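PDB 2PNW: membrane-bound lytic murein transglycosylase from Agrobacterium tumefaciens, which probably cleaves the glycan strands of peptidoglycan without water, as lytic transglycosylases of the MltA family do, leaving 1,6-anhydromuramoyl ends. Local coordinates for residues A[12-15]-A[19-22]; A[62-67]-A[76-81]. All blocks are in the same frame, centred on the assembly; numbering follows the deposited sequence.

Contact 1: A[12-15]-A[19-22]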
loop_
_atom_site.group_PDB
_atom_site.type_symbol
_atom_site.label_atom_id
_atom_site.label_comp_id
_atom_site.label_asym_id
_atom_site.label_seq_id
_atom_site.Cartn_x
_atom_site.Cartn_y
_atom_site.Cartn_z
ATOM N N VAL A 12 7.994 13.241 -22.313
ATOM C CA VAL A 12 9.281 13.886 -22.085
ATOM C C VAL A 12 10.354 12.943 -22.617
ATOM O O VAL A 12 10.039 11.854 -23.121
ATOM C CB VAL A 12 9.550 14.202 -20.592
ATOM C CG1 VAL A 12 8.579 15.248 -20.051
ATOM C CG2 VAL A 12 9.518 12.916 -19.722
ATOM N N SER A 13 11.608 13.377 -22.520
ATOM C CA SER A 13 12.766 12.578 -22.844
ATOM C C SER A 13 13.388 12.085 -21.542
ATOM O O SER A 13 13.155 12.684 -20.487
ATOM C CB SER A 13 13.778 13.453 -23.601
ATOM O OG SER A 13 15.105 12.984 -23.400
ATOM N N PHE A 14 14.188 11.016 -21.605
ATOM C CA PHE A 14 14.858 10.516 -20.395
ATOM C C PHE A 14 15.829 11.555 -19.803
ATOM O O PHE A 14 16.064 11.567 -18.597
ATOM C CB PHE A 14 15.528 9.150 -20.624
ATOM C CG PHE A 14 14.561 7.983 -20.561
ATOM C CD1 PHE A 14 14.233 7.391 -19.339
ATOM C CD2 PHE A 14 13.990 7.479 -21.723
ATOM C CE1 PHE A 14 13.339 6.305 -19.278
ATOM C CE2 PHE A 14 13.093 6.395 -21.676
ATOM C CZ PHE A 14 12.768 5.815 -20.439
ATOM N N ARG A 15 16.342 12.447 -20.661
ATOM C CA ARG A 15 17.100 13.639 -20.229
ATOM C C ARG A 15 16.312 14.590 -19.329
ATOM O O ARG A 15 16.904 15.378 -18.608
ATOM C CB ARG A 15 17.598 14.441 -21.436
ATOM C CG ARG A 15 18.936 13.997 -21.974
ATOM C CD ARG A 15 18.790 12.921 -23.024
ATOM N NE ARG A 15 19.673 13.173 -24.164
ATOM C CZ ARG A 15 19.727 12.415 -25.260
ATOM N NH1 ARG A 15 18.949 11.339 -25.376
ATOM N NH2 ARG A 15 20.568 12.730 -26.242
ATOM N N GLY A 19 18.021 13.249 -12.253
ATOM C CA GLY A 19 18.711 12.186 -11.554
ATOM C C GLY A 19 18.592 10.809 -12.192
ATOM O O GLY A 19 19.122 9.856 -11.652
ATOM N N TRP A 20 17.905 10.708 -13.330
ATOM C CA TRP A 20 17.778 9.431 -14.062
ATOM C C TRP A 20 19.142 8.776 -14.240
ATOM O O TRP A 20 19.343 7.607 -13.888
ATOM C CB TRP A 20 17.100 9.635 -15.433
ATOM C CG TRP A 20 17.147 8.405 -16.304
ATOM C CD1 TRP A 20 17.977 8.171 -17.367
ATOM C CD2 TRP A 20 16.352 7.228 -16.151
ATOM N NE1 TRP A 20 17.728 6.924 -17.901
ATOM C CE2 TRP A 20 16.740 6.323 -17.164
ATOM C CE3 TRP A 20 15.332 6.859 -15.263
ATOM C CZ2 TRP A 20 16.150 5.060 -17.309
ATOM C CZ3 TRP A 20 14.735 5.600 -15.414
ATOM C CH2 TRP A 20 15.152 4.719 -16.429
ATOM N N GLY A 21 20.091 9.545 -14.765
ATOM C CA GLY A 21 21.441 9.056 -15.001
ATOM C C GLY A 21 22.178 8.502 -13.797
ATOM O O GLY A 21 23.161 7.757 -13.950
ATOM N N GLN A 22 21.730 8.865 -12.600
ATOM C CA GLN A 22 22.395 8.417 -11.383
ATOM C C GLN A 22 21.663 7.261 -10.675
ATOM O O GLN A 22 22.150 6.737 -9.670
ATOM C CB GLN A 22 22.595 9.599 -10.421
ATOM C CG GLN A 22 23.662 10.624 -10.901
ATOM C CD GLN A 22 23.301 11.273 -12.224
ATOM O OE1 GLN A 22 22.273 11.946 -12.335
ATOM N NE2 GLN A 22 24.144 11.070 -13.242
#
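The indole of W20 offers one of its faces to the phenyl ring of F14. The atom that lands there is CD1 of F14, 3.5 Å from CE2 of W20 and over the centre of the indole, while CE1 of the same phenyl ring reaches the benzo half, 3.7 Å from CH2 of W20. The two planes are inclined at 45°, and the centroid of the phenyl ring lies 4.8 Å from that of the six-membered ring of W20. This tilt makes the pair neither a parallel stack nor an edge-to-face one, although one side of the phenyl ring leans down on the indole face. NE1 of W20 donates a hydrogen bond to OE2 of E80, and the side chain also touches R76 and F79. F14 also touches S83 and P85 of strand 83-89, L361 of strand 353-363, and E80 of helix 72-82.

Torsions bring the rings together. W20 has CG anti to its backbone N (chi1 171°), which sends the indole across to F14, and CB of W20 sits 3.8 Å from the carbonyl O of F14. The chain around them is tightly turned: OG of S13 accepts from the backbone N of R15 at 3.1 Å, an ST turn, and the backbone N of Q22 bonds to O of G19 at 2.9 Å. G19 has a positive phi of 82°, which glycine takes readily, just before W20.

A phenyl ring and the largely apolar indole suit a partly buried site, where their meeting rests on dispersion and exclusion of water. The indole's one polar atom is satisfied by a carboxylate, which probably fixes the ring's rotation and lets tryptophan be buried here without leaving its N-H unpaired.

Contact 2: A[62-67]-A[76-81]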
loop_
_atom_site.group_PDB
_atom_site.type_symbol
_atom_site.label_atom_id
_atom_site.label_comp_id
_atom_site.label_asym_id
_atom_site.label_seq_id
_atom_site.Cartn_x
_atom_site.Cartn_y
_atom_site.Cartn_z
ATOM N N GLU A 62 8.127 -9.159 -20.878
ATOM C CA GLU A 62 8.729 -10.206 -21.700
ATOM C C GLU A 62 10.046 -9.775 -22.328
ATOM O O GLU A 62 10.972 -10.588 -22.454
ATOM C CB GLU A 62 7.719 -10.749 -22.714
ATOM C CG GLU A 62 6.634 -11.575 -22.001
ATOM C CD GLU A 62 5.730 -12.349 -22.953
ATOM O OE1 GLU A 62 5.302 -11.774 -23.963
ATOM O OE2 GLU A 62 5.452 -13.535 -22.681
ATOM N N LEU A 63 10.152 -8.501 -22.693
ATOM C CA LEU A 63 11.436 -7.958 -23.137
ATOM C C LEU A 63 12.489 -8.026 -22.036
ATOM O O LEU A 63 13.656 -8.362 -22.299
ATOM C CB LEU A 63 11.274 -6.514 -23.599
ATOM C CG LEU A 63 10.595 -6.370 -24.964
ATOM C CD1 LEU A 63 10.240 -4.914 -25.179
ATOM C CD2 LEU A 63 11.473 -6.909 -26.089
ATOM N N ALA A 64 12.089 -7.714 -20.801
ATOM C CA ALA A 64 13.010 -7.795 -19.668
ATOM C C ALA A 64 13.460 -9.237 -19.474
ATOM O O ALA A 64 14.637 -9.483 -19.214
ATOM C CB ALA A 64 12.370 -7.241 -18.366
ATOM N N GLU A 65 12.518 -10.179 -19.589
ATOM C CA GLU A 65 12.793 -11.609 -19.413
ATOM C C GLU A 65 13.870 -12.078 -20.400
ATOM O O GLU A 65 14.746 -12.873 -20.050
ATOM C CB GLU A 65 11.507 -12.422 -19.652
ATOM C CG GLU A 65 11.684 -13.941 -19.646
ATOM C CD GLU A 65 10.385 -14.712 -19.911
ATOM O OE1 GLU A 65 9.616 -14.358 -20.825
ATOM O OE2 GLU A 65 10.135 -15.687 -19.190
ATOM N N ARG A 66 13.786 -11.558 -21.624
ATOM C CA ARG A 66 14.668 -11.959 -22.733
ATOM C C ARG A 66 16.057 -11.348 -22.652
ATOM O O ARG A 66 17.007 -11.868 -23.236
ATOM C CB ARG A 66 14.015 -11.627 -24.083
ATOM C CG ARG A 66 12.804 -12.515 -24.359
ATOM C CD ARG A 66 12.473 -12.665 -25.831
ATOM N NE ARG A 66 12.024 -14.040 -26.078
ATOM C CZ ARG A 66 11.776 -14.564 -27.278
ATOM N NH1 ARG A 66 11.921 -13.833 -28.384
ATOM N NH2 ARG A 66 11.378 -15.834 -27.371
ATOM N N GLY A 67 16.172 -10.242 -21.932
ATOM C CA GLY A 67 17.427 -9.529 -21.837
ATOM C C GLY A 67 18.381 -10.029 -20.774
ATOM O O GLY A 67 18.100 -10.982 -20.027
ATOM N N ARG A 76 19.311 0.912 -16.884
ATOM C CA ARG A 76 18.684 2.137 -17.399
ATOM C C ARG A 76 18.432 2.024 -18.902
ATOM O O ARG A 76 17.381 2.460 -19.386
ATOM C CB ARG A 76 19.539 3.384 -17.106
ATOM C CG ARG A 76 19.650 3.739 -15.630
ATOM C CD ARG A 76 20.326 5.087 -15.428
ATOM N NE ARG A 76 21.686 5.067 -15.967
ATOM C CZ ARG A 76 22.777 4.773 -15.262
ATOM N NH1 ARG A 76 22.691 4.466 -13.967
ATOM N NH2 ARG A 76 23.967 4.788 -15.857
ATOM N N GLN A 77 19.389 1.445 -19.637
ATOM C CA GLN A 77 19.283 1.340 -21.096
ATOM C C GLN A 77 18.103 0.481 -21.500
ATOM O O GLN A 77 17.435 0.763 -22.494
ATOM C CB GLN A 77 20.574 0.782 -21.724
ATOM C CG GLN A 77 20.532 0.742 -23.267
ATOM C CD GLN A 77 20.460 2.134 -23.892
ATOM O OE1 GLN A 77 21.329 2.972 -23.662
ATOM N NE2 GLN A 77 19.426 2.378 -24.690
ATOM N N PHE A 78 17.842 -0.574 -20.734
ATOM C CA PHE A 78 16.653 -1.363 -20.983
ATOM C C PHE A 78 15.404 -0.479 -21.091
ATOM O O PHE A 78 14.614 -0.605 -22.046
ATOM C CB PHE A 78 16.428 -2.393 -19.870
ATOM C CG PHE A 78 15.096 -3.079 -19.982
ATOM C CD1 PHE A 78 14.904 -4.079 -20.932
ATOM C CD2 PHE A 78 14.019 -2.698 -19.161
ATOM C CE1 PHE A 78 13.641 -4.701 -21.088
ATOM C CE2 PHE A 78 12.772 -3.294 -19.305
ATOM C CZ PHE A 78 12.579 -4.308 -20.272
ATOM N N PHE A 79 15.213 0.395 -20.107
ATOM C CA PHE A 79 14.021 1.259 -20.078
ATOM C C PHE A 79 14.026 2.298 -21.195
ATOM O O PHE A 79 12.980 2.565 -21.802
ATOM C CB PHE A 79 13.829 1.912 -18.693
ATOM C CG PHE A 79 13.464 0.918 -17.624
ATOM C CD1 PHE A 79 12.168 0.389 -17.554
ATOM C CD2 PHE A 79 14.426 0.453 -16.736
ATOM C CE1 PHE A 79 11.830 -0.572 -16.587
ATOM C CE2 PHE A 79 14.096 -0.517 -15.774
ATOM C CZ PHE A 79 12.801 -1.028 -15.709
ATOM N N GLU A 80 15.192 2.888 -21.451
ATOM C CA GLU A 80 15.346 3.859 -22.555
ATOM C C GLU A 80 14.994 3.285 -23.912
ATOM O O GLU A 80 14.397 3.974 -24.719
ATOM C CB GLU A 80 16.762 4.445 -22.580
ATOM C CG GLU A 80 17.119 5.118 -21.268
ATOM C CD GLU A 80 18.344 5.997 -21.353
ATOM O OE1 GLU A 80 18.562 6.603 -22.434
ATOM O OE2 GLU A 80 19.073 6.088 -20.329
ATOM N N THR A 81 15.332 2.020 -24.143
ATOM C CA THR A 81 15.042 1.323 -25.387
ATOM C C THR A 81 13.570 0.905 -25.500
ATOM O O THR A 81 12.982 0.983 -26.587
ATOM C CB THR A 81 15.956 0.075 -25.534
ATOM O OG1 THR A 81 17.314 0.492 -25.617
ATOM C CG2 THR A 81 15.619 -0.757 -26.787
#
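F78 points its ring toward helix 54-66, meeting the peptide that joins L63 to A64. The closest atom is CE1 of F78, 3.4 Å from the backbone N of A64. On the other side of that peptide bond, atom C of L63 lies at the edge of the ring, near its plane, and 3.6 Å separates L63 C from F78 CE1. CZ of F78 lies 3.5 Å from the methyl CB of A64, whose small size lets the ring come this near the main chain. From L63 the touching side-chain atom is CB, 3.9 Å from CE1 of F78.

The thrust of F78 follows from its first torsion, which puts CG anti to the backbone N (chi1 171°) and carries the ring out from helix 72-82 toward its neighbour. The ring is also supported from within its own helix: CD2 of F78 stands 3.7 Å above the plane of the F79 ring, over its centre. F29 adds an edge-to-face partner from helix 28-39, and M32 of that helix touches both A64 and F79.

Away from the apolar join, NE2 of Q77 donates to OG1 of T81 at 3.0 Å, nearly straight (165°) and in the amide plane, a link between neighbouring turns. E62 and E65 face the other way and form salt bridges with R40. At G67 the chain leaves helical geometry after helix 54-66.

The arrangement is a helix-loop-helix join between consecutive helices in the N-terminal part of the chain: the ring of F78 set against the L63-A64 peptide and the methyl of A64, with helix 28-39 packing on both helices through M32.

Both contacts lie in the N-terminal part of the chain, on the same side of its centre and about 16 Å apart between contact centres. Each pairs one buried aromatic, W20 or F78, with partly exposed or exposed neighbours, so neither is wholly core. Contact 1 folds a loop between strand 8-11 and helix 28-39 onto itself, ring against ring; contact 2 joins two helices, ring against backbone and methyl. Helix 72-82 connects them: it turns F78 toward helix 54-66, whereas its R76 and E80 meet the loop, CE2 of F14 packing 3.5 Å from CA of E80. A hydrogen bond and packing thus join the two, while within each contact the meeting is mainly van der Waals.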